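Long-range contacts in methyltransferase (Streptomyces avermitilis, PDB 3GIW), which binds S-adenosyl-L-homocysteine and is probably an S-adenosylmethionine-dependent methyltransferase whose substrate is unknown: residues Trp65-Val70 against His96-Ser101; Val162-Ile167 against Arg185-Leu190. All coordinates share one frame; numbering follows the deposited sequence. Where two conformers were deposited one is given.

Contact 1. Residues Trp65-Val70 against His96-Ser101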
# COMPACT_ATOMS: atom_id res chain seq x y z
N TRP A 65 -7.17 7.07 0.16
CA TRP A 65 -5.91 7.76 0.32
C TRP A 65 -4.96 7.39 -0.83
O TRP A 65 -4.33 8.28 -1.41
CB TRP A 65 -5.26 7.48 1.71
CG TRP A 65 -3.93 8.20 1.84
CD1 TRP A 65 -3.75 9.47 2.21
CD2 TRP A 65 -2.64 7.68 1.51
NE1 TRP A 65 -2.41 9.80 2.14
CE2 TRP A 65 -1.72 8.71 1.69
CE3 TRP A 65 -2.17 6.43 1.07
CZ2 TRP A 65 -0.35 8.55 1.45
CZ3 TRP A 65 -0.83 6.30 0.80
CH2 TRP A 65 0.05 7.33 1.02
N MSE A 66 -4.85 6.11 -1.15
CA MSE A 66 -4.01 5.71 -2.28
C MSE A 66 -4.42 6.48 -3.52
O MSE A 66 -3.58 6.98 -4.25
CB MSE A 66 -4.11 4.19 -2.55
CG MSE A 66 -3.25 3.73 -3.74
SE MSE A 66 -4.10 3.85 -5.51
CE MSE A 66 -4.97 2.17 -5.54
N ASN A 67 -5.72 6.55 -3.77
CA ASN A 67 -6.23 7.23 -4.94
C ASN A 67 -5.76 8.70 -4.95
O ASN A 67 -5.29 9.20 -5.98
CB ASN A 67 -7.76 7.20 -5.03
CG ASN A 67 -8.36 5.80 -5.21
OD1 ASN A 67 -7.68 4.83 -5.48
ND2 ASN A 67 -9.67 5.75 -5.12
N ARG A 68 -5.88 9.42 -3.84
CA ARG A 68 -5.49 10.82 -3.78
C ARG A 68 -3.96 10.97 -3.88
O ARG A 68 -3.48 11.90 -4.53
CB ARG A 68 -6.02 11.49 -2.51
CG ARG A 68 -7.51 11.46 -2.40
CD ARG A 68 -8.04 12.42 -1.37
NE ARG A 68 -7.48 12.30 -0.03
CZ ARG A 68 -7.75 11.32 0.83
NH1 ARG A 68 -8.60 10.36 0.53
NH2 ARG A 68 -7.13 11.28 2.01
N ALA A 69 -3.19 10.08 -3.25
CA ALA A 69 -1.73 10.15 -3.30
C ALA A 69 -1.21 9.92 -4.72
O ALA A 69 -0.33 10.66 -5.19
CB ALA A 69 -1.10 9.21 -2.30
N VAL A 70 -1.75 8.91 -5.41
CA VAL A 70 -1.30 8.62 -6.77
C VAL A 70 -1.70 9.74 -7.72
O VAL A 70 -0.88 10.16 -8.58
CB VAL A 70 -1.82 7.24 -7.24
CG1 VAL A 70 -1.56 7.01 -8.74
CG2 VAL A 70 -1.16 6.12 -6.39
N HIS A 96 -2.47 2.03 -11.80
CA HIS A 96 -2.15 2.41 -13.18
C HIS A 96 -3.27 3.11 -13.94
O HIS A 96 -3.00 3.87 -14.88
CB HIS A 96 -1.57 1.23 -14.02
CG HIS A 96 -2.60 0.32 -14.60
ND1 HIS A 96 -3.18 -0.70 -13.86
CD2 HIS A 96 -3.12 0.24 -15.85
CE1 HIS A 96 -4.03 -1.35 -14.64
NE2 HIS A 96 -4.02 -0.80 -15.84
N GLU A 97 -4.50 2.80 -13.58
CA GLU A 97 -5.66 3.40 -14.25
C GLU A 97 -5.73 4.88 -13.87
O GLU A 97 -6.03 5.73 -14.72
CB GLU A 97 -6.92 2.61 -13.88
CG GLU A 97 -6.87 1.20 -14.44
CD GLU A 97 -7.86 0.22 -13.80
OE1 GLU A 97 -8.62 0.56 -12.90
OE2 GLU A 97 -7.83 -0.96 -14.20
N ILE A 98 -5.40 5.19 -12.61
CA ILE A 98 -5.34 6.59 -12.17
C ILE A 98 -4.20 7.32 -12.89
O ILE A 98 -4.40 8.39 -13.48
CB ILE A 98 -5.19 6.69 -10.64
CG1 ILE A 98 -6.44 6.17 -9.95
CG2 ILE A 98 -4.90 8.15 -10.21
CD1 ILE A 98 -6.21 5.93 -8.46
N ALA A 99 -3.00 6.73 -12.87
CA ALA A 99 -1.82 7.37 -13.47
C ALA A 99 -2.02 7.56 -14.97
O ALA A 99 -1.73 8.61 -15.53
CB ALA A 99 -0.57 6.53 -13.21
N GLN A 100 -2.52 6.53 -15.64
CA GLN A 100 -2.68 6.58 -17.11
C GLN A 100 -3.82 7.49 -17.60
O GLN A 100 -3.77 7.99 -18.74
CB GLN A 100 -2.76 5.15 -17.70
CG GLN A 100 -1.39 4.41 -17.66
CD GLN A 100 -1.42 3.00 -18.19
OE1 GLN A 100 -2.48 2.45 -18.50
NE2 GLN A 100 -0.24 2.42 -18.36
N SER A 101 -4.80 7.73 -16.74
CA SER A 101 -5.83 8.73 -17.03
C SER A 101 -5.23 10.13 -17.03
O SER A 101 -5.70 11.02 -17.75
CB SER A 101 -6.98 8.63 -16.02
OG SER A 101 -6.62 9.07 -14.73
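I98 reaches across from segment 96-101 of helix 95-102 to V70, N67 and M66 in segment 65-70 of helix 55-75, and its side chain, followed outward from the backbone, accounts for most of the contact. Its CB already lies 4.1 Å from V70 CG1. The branch CG2 comes closer to the same methyl, with I98 CG2 and V70 CG1 3.8 Å apart, while the two side chains meet at a slant. The other branch takes a different course: CG1 stands anti to the carbonyl carbon (chi1 -67°), and a nearly extended second torsion (chi2 166°) carries CD1 on to the neighbouring helix. There the methyl sits against N67, 3.8 Å from its CA and 3.5 Å from its OD1. The latter is a van der Waals contact, since a methyl offers the amide oxygen no conventional donor; the two side chains run at about a right angle. In the conformer given of the two deposited for selenomethionine M66, SE also touches I98 CD1, at 4.2 Å. One branched residue thus serves three positions of the facing helix, and between these segments the helices meet through van der Waals packing, largely of apolar groups. On its own helix, the carbonyl oxygen of I98 accepts a hydrogen bond from S101 OG at 2.6 Å. A turn before M66, helix 55-75 also carries N62 and R63, which contact S-adenosyl-L-homocysteine in a ligand-bound structure of this protein. The axes of the two short segments run 29° from parallel and approach to 9.8 Å. Both helices belong to the Rossmann fold: helix 55-75 packs on strand 163-167, whereas H96 and Q100 of helix 95-102 touch T133 of strand 132-137.

Contact 2. Residues Val162-Ile167 against Arg185-Leu190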
# COMPACT_ATOMS: atom_id res chain seq x y z
N VAL A 162 10.89 7.78 -10.24
CA VAL A 162 9.91 6.74 -9.94
C VAL A 162 9.25 7.06 -8.58
O VAL A 162 9.93 7.54 -7.67
CB VAL A 162 10.64 5.37 -9.81
CG1 VAL A 162 9.69 4.25 -9.41
CG2 VAL A 162 11.31 4.93 -11.16
N ALA A 163 7.94 6.84 -8.47
CA ALA A 163 7.27 6.82 -7.15
C ALA A 163 7.20 5.38 -6.64
O ALA A 163 6.59 4.51 -7.29
CB ALA A 163 5.88 7.38 -7.23
N LEU A 164 7.82 5.16 -5.49
CA LEU A 164 7.82 3.91 -4.77
C LEU A 164 6.63 3.98 -3.82
O LEU A 164 6.63 4.80 -2.89
CB LEU A 164 9.12 3.73 -4.00
CG LEU A 164 9.26 2.46 -3.17
CD1 LEU A 164 9.22 1.19 -4.01
CD2 LEU A 164 10.55 2.50 -2.33
N THR A 165 5.62 3.14 -4.08
CA THR A 165 4.42 3.07 -3.24
C THR A 165 4.43 1.81 -2.38
O THR A 165 4.51 0.68 -2.91
CB THR A 165 3.11 3.24 -4.08
OG1 THR A 165 3.05 2.27 -5.10
CG2 THR A 165 3.12 4.59 -4.80
N VAL A 166 4.37 1.98 -1.06
CA VAL A 166 4.42 0.87 -0.08
C VAL A 166 3.21 1.11 0.84
O VAL A 166 3.35 1.73 1.90
CB VAL A 166 5.76 0.82 0.70
CG1 VAL A 166 5.81 -0.43 1.55
CG2 VAL A 166 6.97 0.83 -0.29
N ILE A 167 2.04 0.66 0.38
CA ILE A 167 0.75 1.02 0.95
C ILE A 167 0.06 -0.20 1.57
O ILE A 167 -0.07 -1.26 0.96
CB ILE A 167 -0.12 1.66 -0.14
CG1 ILE A 167 0.58 2.95 -0.64
CG2 ILE A 167 -1.54 1.94 0.42
CD1 ILE A 167 -0.07 3.69 -1.80
N ARG A 185 16.32 0.44 1.02
CA ARG A 185 17.07 -0.31 0.00
C ARG A 185 16.37 -0.29 -1.36
O ARG A 185 17.01 -0.17 -2.40
CB ARG A 185 17.29 -1.75 0.45
CG ARG A 185 18.03 -2.64 -0.52
CD ARG A 185 19.44 -2.08 -0.86
NE ARG A 185 20.07 -2.87 -1.91
CZ ARG A 185 19.95 -2.63 -3.22
NH1 ARG A 185 19.28 -1.59 -3.65
NH2 ARG A 185 20.55 -3.43 -4.11
N LEU A 186 15.05 -0.37 -1.36
CA LEU A 186 14.29 -0.20 -2.60
C LEU A 186 14.35 1.20 -3.18
O LEU A 186 14.28 1.37 -4.42
CB LEU A 186 12.81 -0.60 -2.41
CG LEU A 186 12.59 -2.08 -2.10
CD1 LEU A 186 11.18 -2.33 -1.52
CD2 LEU A 186 12.83 -2.91 -3.35
N LEU A 187 14.49 2.20 -2.33
CA LEU A 187 14.55 3.59 -2.79
C LEU A 187 15.95 3.95 -3.36
O LEU A 187 16.09 4.86 -4.17
CB LEU A 187 14.17 4.54 -1.63
CG LEU A 187 13.93 6.04 -1.95
CD1 LEU A 187 12.83 6.28 -2.98
CD2 LEU A 187 13.60 6.80 -0.66
N GLU A 188 16.99 3.24 -2.90
CA GLU A 188 18.38 3.54 -3.28
C GLU A 188 18.59 3.76 -4.78
O GLU A 188 19.17 4.79 -5.16
CB GLU A 188 19.31 2.42 -2.79
CG GLU A 188 19.62 2.45 -1.33
CD GLU A 188 20.57 3.56 -0.94
OE1 GLU A 188 21.12 4.23 -1.86
OE2 GLU A 188 20.77 3.75 0.29
N PRO A 189 18.15 2.81 -5.63
CA PRO A 189 18.43 2.96 -7.09
C PRO A 189 17.58 3.98 -7.82
O PRO A 189 17.77 4.21 -9.03
CB PRO A 189 18.13 1.56 -7.64
CG PRO A 189 17.13 1.00 -6.73
CD PRO A 189 17.53 1.50 -5.36
N LEU A 190 16.61 4.58 -7.15
CA LEU A 190 15.72 5.51 -7.81
C LEU A 190 16.44 6.86 -7.80
O LEU A 190 17.11 7.21 -6.84
CB LEU A 190 14.36 5.53 -7.09
CG LEU A 190 13.74 4.15 -6.91
CD1 LEU A 190 12.32 4.23 -6.30
CD2 LEU A 190 13.68 3.39 -8.22
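L186 presents its CB to the tip of L164, with L186 CB and L164 CD2 3.8 Å apart and the two side chains crossing at about a right angle. CG of L164 stands anti to the backbone N (chi1 179°), and CD2 is the branch that reaches the helix. The same methyl continues onto the next residue: L164 CD2 lies 4.0 Å from L187 N and 4.2 Å from L187 CB, so it bears on the backbone as well as on a side chain. A type I turn then runs from L187 to L190, closed by a bond from L190 N to L187 O of 3.0 Å. The turn brings the chain back to the strand, where L190 CD1 bridges two residues, 4.0 Å from L164 CB and 4.1 Å from V162 CB, while L190 CD2 packs 4.0 Å from V162 CB. In a beta-alpha-beta crossover apolar residues of the helix pack on the face of the sheet; here the work falls to leucines of the helix end and the turn after it, set against V162 and L164. K276 NZ donates to the carbonyl oxygens of both L187 and L190, gripping the turn at its two ends. All five touching residues are buried. L186 also packs on P143 of helix 143-147 and lies near M140, a residue that contacts S-adenosyl-L-homocysteine in a ligand-bound structure. Within the beta-alpha-beta unit of strand 163-167, helix 179-187 and strand 195-201, this contact seats the helix on the sheet, while L164 also touches L196 of strand 195-201 and L83 and I85 of strand 81-85.

How the contacts relate
From the N terminus, the chain runs along helix 55-75, through strand 81-85, and into helix 95-102, where contact 1 closes a loop around that first strand of the sheet. It then forms strands 107-112 and 132-137 before contact 2 opens at strand 163-167 and closes at the end of helix 179-187. The two loops follow in series, neither nested nor crossed. They meet at I167: its CD1 lies 3.8 Å from W65 CZ3 and also packs on M66. Contact 1 joins the two helices flanking strand 81-85 in the chain, and contact 2 fixes the end of helix 179-187 to the adjacent strand 163-167.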